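Muramoyltetrapeptide carboxypeptidase (Oxalobacter formigenes OXCC13, PDB 6UUK) probably acts as a serine-type carboxypeptidase of the peptidase S66 family that trims the tetrapeptide stems of cell-wall muropeptides. Local coordinates at residues W204-K207 with D208-D211. Sequence-based numbering, arbitrary orientation.
Sequences WVSK and DNPD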
ATOM      1  N   TRP B 204     -18.235   7.027  22.178  1.00 19.47           N
ATOM      2  CA  TRP B 204     -17.887   8.271  21.512  1.00 23.20           C
ATOM      3  C   TRP B 204     -19.112   8.807  20.785  1.00 26.08           C
ATOM      4  O   TRP B 204     -20.133   8.127  20.655  1.00 32.76           O
ATOM      5  CB  TRP B 204     -16.714   8.083  20.544  1.00 21.15           C
ATOM      6  CG  TRP B 204     -17.013   7.187  19.378  1.00 20.82           C
ATOM      7  CD1 TRP B 204     -17.609   7.543  18.202  1.00 23.13           C
ATOM      8  CD2 TRP B 204     -16.714   5.790  19.269  1.00 21.52           C
ATOM      9  NE1 TRP B 204     -17.704   6.453  17.371  1.00 24.54           N
ATOM     10  CE2 TRP B 204     -17.162   5.365  18.003  1.00 18.55           C
ATOM     11  CE3 TRP B 204     -16.116   4.856  20.120  1.00 18.13           C
ATOM     12  CZ2 TRP B 204     -17.029   4.048  17.566  1.00 16.26           C
ATOM     13  CZ3 TRP B 204     -15.985   3.549  19.686  1.00 13.92           C
ATOM     14  CH2 TRP B 204     -16.440   3.157  18.421  1.00 16.22           C
ATOM     15  N   VAL B 205     -18.995  10.043  20.307  1.00 26.88           N
ATOM     16  CA  VAL B 205     -20.068  10.729  19.597  1.00 30.91           C
ATOM     17  C   VAL B 205     -19.638  10.908  18.149  1.00 27.11           C
ATOM     18  O   VAL B 205     -18.586  11.499  17.874  1.00 30.46           O
ATOM     19  CB  VAL B 205     -20.404  12.081  20.246  1.00 41.93           C
ATOM     20  N   SER B 206     -20.449  10.398  17.226  1.00 29.17           N
ATOM     21  CA  SER B 206     -20.183  10.535  15.800  1.00 24.61           C
ATOM     22  C   SER B 206     -21.510  10.526  15.059  1.00 27.67           C
ATOM     23  O   SER B 206     -22.332   9.628  15.265  1.00 33.84           O
ATOM     24  CB  SER B 206     -19.274   9.412  15.292  1.00 28.90           C
ATOM     25  OG  SER B 206     -19.031   9.541  13.903  1.00 24.82           O
ATOM     26  N   LYS B 207     -21.711  11.519  14.200  1.00 32.14           N
ATOM     27  CA  LYS B 207     -22.983  11.716  13.524  1.00 28.12           C
ATOM     28  C   LYS B 207     -23.037  10.931  12.213  1.00 23.73           C
ATOM     29  O   LYS B 207     -22.026  10.444  11.704  1.00 31.08           O
ATOM     30  CB  LYS B 207     -23.214  13.203  13.261  1.00 31.41           C
ATOM     31  CG  LYS B 207     -23.100  14.077  14.501  1.00 30.89           C
ATOM     32  CD  LYS B 207     -23.032  15.551  14.133  1.00 41.08           C
ATOM     33  CE  LYS B 207     -24.266  15.989  13.364  1.00 50.78           C
ATOM     34  NZ  LYS B 207     -25.508  15.828  14.168  1.00 56.35           N
ATOM     35  N   ASP B 208     -24.255  10.810  11.679  1.00 24.16           N
ATOM     36  CA  ASP B 208     -24.504  10.211  10.365  1.00 26.14           C
ATOM     37  C   ASP B 208     -24.035   8.759  10.292  1.00 26.76           C
ATOM     38  O   ASP B 208     -23.670   8.269   9.221  1.00 33.25           O
ATOM     39  CB  ASP B 208     -23.856  11.038   9.249  1.00 28.67           C
ATOM     40  CG  ASP B 208     -24.291  12.489   9.273  1.00 34.72           C
ATOM     41  OD1 ASP B 208     -25.427  12.763   9.711  1.00 33.74           O
ATOM     42  OD2 ASP B 208     -23.495  13.357   8.856  1.00 33.94           O
ATOM     43  N   ASN B 209     -24.046   8.060  11.424  1.00 26.08           N
ATOM     44  CA  ASN B 209     -23.655   6.661  11.376  1.00 21.11           C
ATOM     45  C   ASN B 209     -24.879   5.756  11.461  1.00 20.88           C
ATOM     46  O   ASN B 209     -25.854   6.080  12.146  1.00 21.27           O
ATOM     47  CB  ASN B 209     -22.692   6.325  12.520  1.00 23.09           C
ATOM     48  CG  ASN B 209     -21.261   6.710  12.203  1.00 18.77           C
ATOM     49  OD1 ASN B 209     -20.777   6.489  11.094  1.00 26.65           O
ATOM     50  ND2 ASN B 209     -20.577   7.293  13.178  1.00 16.52           N
ATOM     51  N   PRO B 210     -24.856   4.621  10.766  1.00 23.66           N
ATOM     52  CA  PRO B 210     -26.001   3.707  10.809  1.00 18.44           C
ATOM     53  C   PRO B 210     -26.157   3.070  12.181  1.00 16.66           C
ATOM     54  O   PRO B 210     -25.217   2.985  12.973  1.00 26.00           O
ATOM     55  CB  PRO B 210     -25.658   2.657   9.747  1.00 18.86           C
ATOM     56  CG  PRO B 210     -24.169   2.685   9.665  1.00 17.61           C
ATOM     57  CD  PRO B 210     -23.780   4.118   9.895  1.00 15.45           C
ATOM     58  N   ASP B 211     -27.377   2.615  12.453  1.00 19.75           N
ATOM     59  CA  ASP B 211     -27.701   1.955  13.717  1.00 25.11           C
ATOM     60  C   ASP B 211     -27.389   0.472  13.571  1.00 20.00           C
ATOM     61  O   ASP B 211     -28.139  -0.275  12.935  1.00 12.94           O
ATOM     62  CB  ASP B 211     -29.159   2.190  14.094  1.00 24.62           C
ATOM     63  CG  ASP B 211     -29.438   3.633  14.464  1.00 23.69           C
ATOM     64  OD1 ASP B 211     -28.491   4.447  14.437  1.00 21.12           O
ATOM     65  OD2 ASP B 211     -30.602   3.952  14.784  1.00 34.03           O
TER
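S206 and N209 meet on the inner side of a tight bend. The contact is local, made within one continuous piece of chain. The amide nitrogen ND2 of N209 lies 2.8 Å from OG of S206 and 3.3 Å from CB of S206, so it comes up alongside the end of the serine. The S206 hydroxyl stands opposite its own backbone N (chi1 179°), which carries OG forward to the asparagine. N209 has CG beside its backbone N (chi1 -82°), and its amide turns back over the bend. T310 completes the group: its OG1 is hydrogen-bonded to both S206 OG and N209 ND2. These polar ends are thereby tied to T310, at the end of strand 308-310 of the same chain, and N209 is buried. W204 lines the same side. The S206 CB lies at the edge of its indole, in the ring plane, and W204 NE1 bonds to the backbone O of T310.

The outer side carries charge. K207 and D208 are both exposed. NZ of K207 stays 5.4 Å from OD1 of D208, too far for contact although the charges are opposite. D208 has a positive phi (60°), a left-handed backbone that swings the chain round. N209 N then comes to 3.1 Å from K207 O, but the N-H does not point at the oxygen well enough for a hydrogen bond.

Beyond the bend, P210 O is hydrogen-bonded to S333 OG. The arrangement is a strand-to-strand loop with a left-handed residue at its bend. It leaves edge strand 200-205 and leads to strand 213-222 of the same mixed sheet, away from the predicted catalytic residues.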